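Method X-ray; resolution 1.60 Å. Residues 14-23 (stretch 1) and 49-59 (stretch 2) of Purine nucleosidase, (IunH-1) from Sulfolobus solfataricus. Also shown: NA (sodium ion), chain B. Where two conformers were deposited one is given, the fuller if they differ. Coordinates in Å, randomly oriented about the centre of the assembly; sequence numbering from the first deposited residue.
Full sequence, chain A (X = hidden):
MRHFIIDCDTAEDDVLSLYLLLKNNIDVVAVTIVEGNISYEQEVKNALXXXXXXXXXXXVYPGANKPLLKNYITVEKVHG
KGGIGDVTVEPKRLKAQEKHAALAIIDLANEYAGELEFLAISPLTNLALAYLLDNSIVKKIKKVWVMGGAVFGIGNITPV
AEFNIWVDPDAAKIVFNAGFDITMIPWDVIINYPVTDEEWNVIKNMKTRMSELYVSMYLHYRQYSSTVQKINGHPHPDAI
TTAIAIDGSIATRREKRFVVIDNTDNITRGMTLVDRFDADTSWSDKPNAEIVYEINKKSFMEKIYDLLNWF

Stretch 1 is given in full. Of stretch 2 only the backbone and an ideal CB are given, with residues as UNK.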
ATOM      1  N   ASP A  14     -32.610   9.004   3.761  1.00 22.72           N
ATOM      2  CA  ASP A  14     -32.530  10.039   2.700  1.00 21.66           C
ATOM      3  C   ASP A  14     -33.912  10.655   2.486  1.00 22.04           C
ATOM      4  O   ASP A  14     -34.057  11.857   2.345  1.00 22.03           O
ATOM      5  CB  ASP A  14     -32.032   9.459   1.354  1.00 21.39           C
ATOM      6  CG  ASP A  14     -30.695   8.760   1.451  1.00 24.13           C
ATOM      7  OD1 ASP A  14     -29.669   9.417   1.124  1.00 25.20           O
ATOM      8  OD2 ASP A  14     -30.649   7.555   1.850  1.00 23.61           O
ATOM      9  N   VAL A  15     -34.936   9.793   2.376  1.00 22.75           N
ATOM     10  CA  VAL A  15     -36.319  10.267   2.268  1.00 23.83           C
ATOM     11  C   VAL A  15     -36.687  11.160   3.450  1.00 24.55           C
ATOM     12  O   VAL A  15     -37.210  12.285   3.265  1.00 24.81           O
ATOM     13  CB  VAL A  15     -37.324   9.100   2.146  1.00 24.93           C
ATOM     14  CG1 VAL A  15     -38.803   9.641   2.191  1.00 26.10           C
ATOM     15  CG2 VAL A  15     -37.052   8.345   0.840  1.00 26.12           C
ATOM     16  N   LEU A  16     -36.379  10.720   4.669  1.00 25.43           N
ATOM     17  CA  LEU A  16     -36.712  11.546   5.832  1.00 26.41           C
ATOM     18  C   LEU A  16     -35.937  12.875   5.869  1.00 25.98           C
ATOM     19  O   LEU A  16     -36.477  13.889   6.286  1.00 26.64           O
ATOM     20  CB  LEU A  16     -36.510  10.772   7.133  1.00 28.65           C
ATOM     21  CG  LEU A  16     -37.336  11.288   8.308  1.00 30.79           C
ATOM     22  CD1 LEU A  16     -38.808  10.871   8.159  1.00 33.45           C
ATOM     23  CD2 LEU A  16     -36.785  10.787   9.638  1.00 31.81           C
ATOM     24  N   SER A  17     -34.696  12.853   5.403  1.00 24.00           N
ATOM     25  CA  SER A  17     -33.880  14.087   5.336  1.00 23.35           C
ATOM     26  C   SER A  17     -34.476  15.104   4.323  1.00 23.45           C
ATOM     27  O   SER A  17     -34.552  16.321   4.614  1.00 23.97           O
ATOM     28  CB  SER A  17     -32.440  13.736   4.956  1.00 22.64           C
ATOM     29  OG  SER A  17     -31.801  13.015   6.003  1.00 23.32           O
ATOM     30  N   LEU A  18     -34.862  14.624   3.143  1.00 23.07           N
ATOM     31  CA  LEU A  18     -35.544  15.458   2.153  1.00 23.20           C
ATOM     32  C   LEU A  18     -36.766  16.099   2.813  1.00 24.14           C
ATOM     33  O   LEU A  18     -37.008  17.315   2.698  1.00 24.06           O
ATOM     34  CB  LEU A  18     -35.956  14.610   0.945  1.00 23.47           C
ATOM     35  CG  LEU A  18     -36.847  15.304  -0.082  1.00 23.51           C
ATOM     36  CD1 LEU A  18     -36.159  16.469  -0.779  1.00 25.94           C
ATOM     37  CD2 LEU A  18     -37.333  14.278  -1.109  1.00 25.32           C
ATOM     38  N   TYR A  19     -37.562  15.277   3.498  1.00 24.83           N
ATOM     39  CA  TYR A  19     -38.783  15.773   4.138  1.00 27.02           C
ATOM     40  C   TYR A  19     -38.488  16.788   5.256  1.00 27.71           C
ATOM     41  O   TYR A  19     -39.235  17.752   5.417  1.00 29.10           O
ATOM     42  CB  TYR A  19     -39.655  14.628   4.632  1.00 27.63           C
ATOM     43  CG  TYR A  19     -40.317  13.792   3.556  1.00 28.41           C
ATOM     44  CD1 TYR A  19     -40.274  14.135   2.201  1.00 26.72           C
ATOM     45  CD2 TYR A  19     -41.035  12.667   3.897  1.00 30.60           C
ATOM     46  CE1 TYR A  19     -40.923  13.365   1.230  1.00 27.78           C
ATOM     47  CE2 TYR A  19     -41.684  11.892   2.928  1.00 31.69           C
ATOM     48  CZ  TYR A  19     -41.634  12.248   1.605  1.00 29.08           C
ATOM     49  OH  TYR A  19     -42.285  11.468   0.663  1.00 30.44           O
ATOM     50  N   LEU A  20     -37.415  16.590   6.024  1.00 26.36           N
ATOM     51  CA  LEU A  20     -37.044  17.531   7.083  0.50 27.88           C
ATOM     52  C   LEU A  20     -36.783  18.905   6.464  1.00 27.56           C
ATOM     53  O   LEU A  20     -37.233  19.922   6.994  1.00 29.00           O
ATOM     54  CB  LEU A  20     -35.822  17.022   7.868  0.50 27.83           C
ATOM     55  CG  LEU A  20     -35.498  17.589   9.256  0.50 29.32           C
ATOM     56  CD1 LEU A  20     -36.668  17.465  10.225  0.50 32.21           C
ATOM     57  CD2 LEU A  20     -34.244  16.921   9.847  0.50 29.77           C
ATOM     58  N   LEU A  21     -36.063  18.930   5.337  1.00 26.11           N
ATOM     59  CA  LEU A  21     -35.785  20.216   4.677  1.00 26.01           C
ATOM     60  C   LEU A  21     -37.104  20.849   4.205  1.00 26.35           C
ATOM     61  O   LEU A  21     -37.375  22.029   4.459  1.00 29.20           O
ATOM     62  CB  LEU A  21     -34.814  20.068   3.487  1.00 25.01           C
ATOM     63  CG  LEU A  21     -33.369  19.660   3.768  1.00 24.61           C
ATOM     64  CD1 LEU A  21     -32.649  19.388   2.431  1.00 24.99           C
ATOM     65  CD2 LEU A  21     -32.632  20.736   4.578  1.00 27.16           C
ATOM     66  N   LEU A  22     -37.934  20.081   3.505  1.00 26.22           N
ATOM     67  CA  LEU A  22     -39.189  20.610   2.931  1.00 27.36           C
ATOM     68  C   LEU A  22     -40.232  21.034   3.964  1.00 29.87           C
ATOM     69  O   LEU A  22     -40.882  22.104   3.815  1.00 31.45           O
ATOM     70  CB  LEU A  22     -39.805  19.597   1.964  1.00 27.16           C
ATOM     71  CG  LEU A  22     -39.005  19.269   0.710  1.00 26.91           C
ATOM     72  CD1 LEU A  22     -39.760  18.231  -0.132  1.00 28.23           C
ATOM     73  CD2 LEU A  22     -38.711  20.488  -0.135  1.00 27.41           C
ATOM     74  N   LYS A  23     -40.406  20.224   5.004  1.00 30.53           N
ATOM     75  CA  LYS A  23     -41.325  20.510   6.097  1.00 33.18           C
ATOM     76  C   LYS A  23     -41.005  21.863   6.687  1.00 33.94           C
ATOM     77  O   LYS A  23     -41.917  22.620   7.035  1.00 36.10           O
ATOM     78  CB  LYS A  23     -41.161  19.462   7.202  1.00 34.13           C
ATOM     79  CG  LYS A  23     -41.849  19.821   8.524  1.00 39.82           C
ATOM     80  CD  LYS A  23     -43.307  19.622   8.393  1.00 42.82           C
ATOM     81  CE  LYS A  23     -44.109  20.036   9.658  1.00 46.00           C
ATOM     82  NZ  LYS A  23     -43.709  21.338  10.274  1.00 48.67           N
ATOM     83  N   UNK A  49     -40.734   9.122  -6.365  1.00 25.35           N
ATOM     84  CA  UNK A  49     -41.882   8.747  -5.571  1.00 27.13           C
ATOM     85  C   UNK A  49     -41.992   9.592  -4.298  1.00 26.38           C
ATOM     86  O   UNK A  49     -43.073  10.052  -3.975  1.00 27.48           O
ATOM     87  CB  UNK A  49     -41.805   7.261  -5.215  1.00 27.13           C
ATOM     88  N   UNK A  50     -40.888   9.803  -3.589  1.00 25.77           N
ATOM     89  CA  UNK A  50     -40.900  10.609  -2.367  1.00 24.87           C
ATOM     90  C   UNK A  50     -41.417  12.032  -2.617  1.00 25.16           C
ATOM     91  O   UNK A  50     -42.235  12.548  -1.849  1.00 25.82           O
ATOM     92  CB  UNK A  50     -39.493  10.668  -1.769  1.00 24.87           C
ATOM     93  N   UNK A  51     -40.957  12.658  -3.696  1.00 25.00           N
ATOM     94  CA  UNK A  51     -41.409  14.005  -4.054  1.00 25.31           C
ATOM     95  C   UNK A  51     -42.907  14.046  -4.334  1.00 26.91           C
ATOM     96  O   UNK A  51     -43.586  15.015  -3.984  1.00 27.31           O
ATOM     97  CB  UNK A  51     -40.641  14.512  -5.277  1.00 25.31           C
ATOM     98  N   UNK A  52     -43.430  13.010  -4.992  1.00 26.90           N
ATOM     99  CA  UNK A  52     -44.879  12.916  -5.252  1.00 28.83           C
ATOM    100  C   UNK A  52     -45.742  12.928  -3.987  1.00 28.90           C
ATOM    101  O   UNK A  52     -46.853  13.492  -4.001  1.00 31.11           O
ATOM    102  CB  UNK A  52     -45.173  11.637  -6.039  1.00 28.83           C
ATOM    103  N   UNK A  53     -45.245  12.344  -2.898  1.00 28.77           N
ATOM    104  CA  UNK A  53     -46.045  12.250  -1.665  1.00 30.24           C
ATOM    105  C   UNK A  53     -46.252  13.604  -1.009  1.00 30.41           C
ATOM    106  O   UNK A  53     -47.168  13.768  -0.198  1.00 32.35           O
ATOM    107  CB  UNK A  53     -45.374  11.301  -0.670  1.00 30.24           C
ATOM    108  N   UNK A  54     -45.379  14.552  -1.360  1.00 29.64           N
ATOM    109  CA  UNK A  54     -45.449  15.913  -0.822  1.00 30.77           C
ATOM    110  C   UNK A  54     -45.696  16.964  -1.911  1.00 30.98           C
ATOM    111  O   UNK A  54     -45.440  18.159  -1.715  1.00 30.72           O
ATOM    112  CB  UNK A  54     -44.154  16.242  -0.076  1.00 30.77           C
ATOM    113  N   UNK A  55     -46.255  16.530  -3.042  1.00 30.44           N
ATOM    114  CA  UNK A  55     -46.711  17.417  -4.112  1.00 30.97           C
ATOM    115  C   UNK A  55     -45.660  18.350  -4.738  1.00 30.07           C
ATOM    116  O   UNK A  55     -45.994  19.452  -5.179  1.00 30.75           O
ATOM    117  CB  UNK A  55     -47.850  18.279  -3.564  1.00 30.97           C
ATOM    118  N   UNK A  56     -44.412  17.904  -4.819  1.00 29.23           N
ATOM    119  CA  UNK A  56     -43.320  18.701  -5.393  1.00 29.06           C
ATOM    120  C   UNK A  56     -42.848  18.145  -6.729  1.00 30.02           C
ATOM    121  O   UNK A  56     -43.022  16.940  -7.013  1.00 30.90           O
ATOM    122  CB  UNK A  56     -42.142  18.762  -4.418  1.00 29.06           C
ATOM    123  N   UNK A  57     -42.287  19.032  -7.547  1.00 30.42           N
ATOM    124  CA  UNK A  57     -41.786  18.683  -8.878  1.00 31.62           C
ATOM    125  C   UNK A  57     -40.309  19.100  -9.002  1.00 29.78           C
ATOM    126  O   UNK A  57     -39.824  19.451 -10.087  1.00 31.66           O
ATOM    127  CB  UNK A  57     -42.629  19.353  -9.964  1.00 31.62           C
ATOM    128  N   UNK A  58     -39.603  19.041  -7.878  1.00 27.75           N
ATOM    129  CA  UNK A  58     -38.160  19.336  -7.807  1.00 25.58           C
ATOM    130  C   UNK A  58     -37.420  18.387  -8.752  1.00 24.86           C
ATOM    131  O   UNK A  58     -37.723  17.202  -8.790  1.00 24.55           O
ATOM    132  CB  UNK A  58     -37.634  19.196  -6.377  1.00 25.58           C
ATOM    133  N   UNK A  59     -36.472  18.888  -9.551  1.00 22.82           N
ATOM    134  CA  UNK A  59     -35.820  17.974 -10.477  1.00 22.73           C
ATOM    135  C   UNK A  59     -34.903  16.963  -9.792  1.00 21.43           C
ATOM    136  O   UNK A  59     -34.199  17.303  -8.823  1.00 21.56           O
ATOM    137  CB  UNK A  59     -35.016  18.776 -11.502  1.00 22.73           C
TER
HETATM  138 NA    NA B 401     -27.506   8.831   1.615  1.00 24.44          NA

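Stretch 1 is a helix that presents Val15, Leu18, Tyr19 and Leu22 to stretch 2, a largely apolar strip broken by one phenol hydroxyl. Stretch 2 opens as a helix crossing it at 36°, its axis 10.6 Å away at the closest, and continues as loop.

Position 49 is helical and its CB points sideways, with nothing of stretch 1 within 5.5 Å. Many residues would fit. It is Trp49, whose indole ends nearer to stretch 1 than its CB but makes no close contact.

At position 50 the backbones come close, CA to CA 6.5 Å from Val15. The CB points toward stretch 1 and lies 3.8 Å from Tyr19 OH, with methyls of Val15 and Leu18 also nearby. So crowded a helical site favours a small side chain, and alanine, serine or glycine could be considered. The residue is Ala50, its CB packing 4.1 Å from Val15 CG1 and 4.3 Å from Leu18 CD2. Its backbone contributes as well: Tyr19 OH donates a hydrogen bond to Ala50 O at 2.7 Å, near the plane of the ring, which pairs the polar tip of the tyrosine with a carbonyl.

Position 51 points its CB away, yet Leu18 CD2 is 5.3 Å from that CB, so a flexible apolar chain could turn back to it; leucine, methionine or isoleucine are plausible. Leu51, with chi1 m and chi2 t, brings CD2 to 3.9 Å from Leu18 CD2.

Position 52 faces away, and stretch 1 sets no preference there. Glu52 is hydrogen-bonded elsewhere in the structure.

At position 53 the CB points toward stretch 1, 3.4 Å from Tyr19 OH, so a longer chain must lead off past the hydroxyl. A polar residue able to bend away would suit. Gln53 does so: its end leads away, and NE2 donates to Trp49 O at 3.0 Å, four residues back along the chain.

Position 54, with phi/psi of -118/22, directs its CB toward Tyr19 CE1 at 4.5 Å and Leu22 CD1 at 4.8 Å. A medium apolar chain, such as valine, isoleucine or leucine, could fill the space between them. Val54 lays CG1 over a face of the Tyr19 ring in a CH-pi contact, 4.2 Å from its centroid, while CG2 touches both Tyr19 CE1 (3.9 Å) and Leu22 CD1 (3.8 Å).

Position 55 has positive phi (58/33), a conformation that glycine, asparagine and aspartate tolerate best, and is out of reach. It is Asn55.

Position 56 points toward Leu22, whose CD1 is 4.9 Å from the CB; a long chain with an aliphatic stem would suit. Arg56 brings NH1 to 3.8 Å from Leu22 CD2.

Position 57 is out of reach and undemanding; it is Glu57.

Position 58 points toward stretch 1 from beyond 5.5 Å, so an apolar chain would have to be long enough, as isoleucine, leucine or methionine are, to reach stretch 1. Ile58 extends CD1 to 3.9 Å from Leu22 CD2.

Position 59, at -70/140, has a phi compatible with proline, and Pro59 makes no contact.

Stretch 2 (49-59) WALEQVNREIP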
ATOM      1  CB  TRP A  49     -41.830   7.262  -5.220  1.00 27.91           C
ATOM      2  CG  TRP A  49     -42.969   6.799  -4.361  1.00 30.61           C
ATOM      3  CD1 TRP A  49     -44.187   6.354  -4.785  1.00 32.08           C
ATOM      4  CD2 TRP A  49     -42.999   6.751  -2.936  1.00 31.50           C
ATOM      5  NE1 TRP A  49     -44.976   6.018  -3.710  1.00 34.27           N
ATOM      6  CE2 TRP A  49     -44.274   6.244  -2.562  1.00 32.54           C
ATOM      7  CE3 TRP A  49     -42.075   7.060  -1.940  1.00 31.89           C
ATOM      8  CZ2 TRP A  49     -44.647   6.084  -1.245  1.00 35.89           C
ATOM      9  CZ3 TRP A  49     -42.452   6.893  -0.610  1.00 35.42           C
ATOM     10  CH2 TRP A  49     -43.727   6.405  -0.285  1.00 34.95           C
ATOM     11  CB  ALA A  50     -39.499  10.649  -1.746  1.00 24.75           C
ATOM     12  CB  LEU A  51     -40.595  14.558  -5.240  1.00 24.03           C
ATOM     13  CG  LEU A  51     -39.145  14.891  -4.925  1.00 24.42           C
ATOM     14  CD1 LEU A  51     -38.379  15.028  -6.238  1.00 23.85           C
ATOM     15  CD2 LEU A  51     -39.025  16.175  -4.098  1.00 24.70           C
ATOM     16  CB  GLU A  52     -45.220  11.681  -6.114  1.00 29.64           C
ATOM     17  CG  GLU A  52     -44.723  11.795  -7.546  1.00 29.17           C
ATOM     18  CD  GLU A  52     -45.169  10.648  -8.473  1.00 32.45           C
ATOM     19  OE1 GLU A  52     -45.698   9.608  -7.998  1.00 33.19           O
ATOM     20  OE2 GLU A  52     -44.982  10.825  -9.702  1.00 33.93           O
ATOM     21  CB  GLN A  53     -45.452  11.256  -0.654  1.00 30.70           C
ATOM     22  CG  GLN A  53     -45.078   9.874  -1.235  1.00 31.51           C
ATOM     23  CD  GLN A  53     -46.147   9.291  -2.131  1.00 32.42           C
ATOM     24  OE1 GLN A  53     -47.290   9.068  -1.711  1.00 37.52           O
ATOM     25  NE2 GLN A  53     -45.808   9.092  -3.406  1.00 34.82           N
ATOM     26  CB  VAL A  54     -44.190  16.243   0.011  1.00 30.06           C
ATOM     27  CG1 VAL A  54     -44.144  15.360   1.262  1.00 32.42           C
ATOM     28  CG2 VAL A  54     -42.891  16.108  -0.802  1.00 29.96           C
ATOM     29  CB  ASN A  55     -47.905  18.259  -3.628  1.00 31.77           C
ATOM     30  CG  ASN A  55     -49.003  17.427  -3.089  1.00 32.76           C
ATOM     31  OD1 ASN A  55     -49.436  16.432  -3.723  1.00 33.53           O
ATOM     32  ND2 ASN A  55     -49.485  17.788  -1.913  1.00 35.09           N
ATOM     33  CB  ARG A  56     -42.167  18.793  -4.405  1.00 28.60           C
ATOM     34  CG  ARG A  56     -42.502  19.476  -3.085  1.00 30.14           C
ATOM     35  CD  ARG A  56     -43.014  20.938  -3.260  1.00 32.55           C
ATOM     36  NE  ARG A  56     -42.169  21.722  -4.173  1.00 33.89           N
ATOM     37  CZ  ARG A  56     -41.126  22.478  -3.811  1.00 35.90           C
ATOM     38  NH1 ARG A  56     -40.795  22.633  -2.537  1.00 35.29           N
ATOM     39  NH2 ARG A  56     -40.422  23.103  -4.749  1.00 37.17           N
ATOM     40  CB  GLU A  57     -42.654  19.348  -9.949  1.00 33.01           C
ATOM     41  CG  GLU A  57     -44.083  18.854  -9.876  1.00 38.37           C
ATOM     42  CD  GLU A  57     -45.027  19.468 -10.900  1.00 43.79           C
ATOM     43  OE1 GLU A  57     -44.575  20.058 -11.913  1.00 48.66           O
ATOM     44  OE2 GLU A  57     -46.255  19.368 -10.664  1.00 50.74           O
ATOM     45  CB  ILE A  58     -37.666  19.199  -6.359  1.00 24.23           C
ATOM     46  CG1 ILE A  58     -38.297  20.287  -5.483  1.00 25.64           C
ATOM     47  CG2 ILE A  58     -36.103  19.246  -6.294  1.00 24.21           C
ATOM     48  CD1 ILE A  58     -38.240  20.008  -4.000  1.00 23.74           C
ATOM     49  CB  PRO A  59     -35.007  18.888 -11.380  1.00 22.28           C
ATOM     50  CG  PRO A  59     -34.748  20.116 -10.525  1.00 23.26           C
ATOM     51  CD  PRO A  59     -35.977  20.279  -9.702  1.00 23.32           C
TER
HETATM   52  O   HOH W   1     -28.233   7.228   3.180  1.00 21.68           O
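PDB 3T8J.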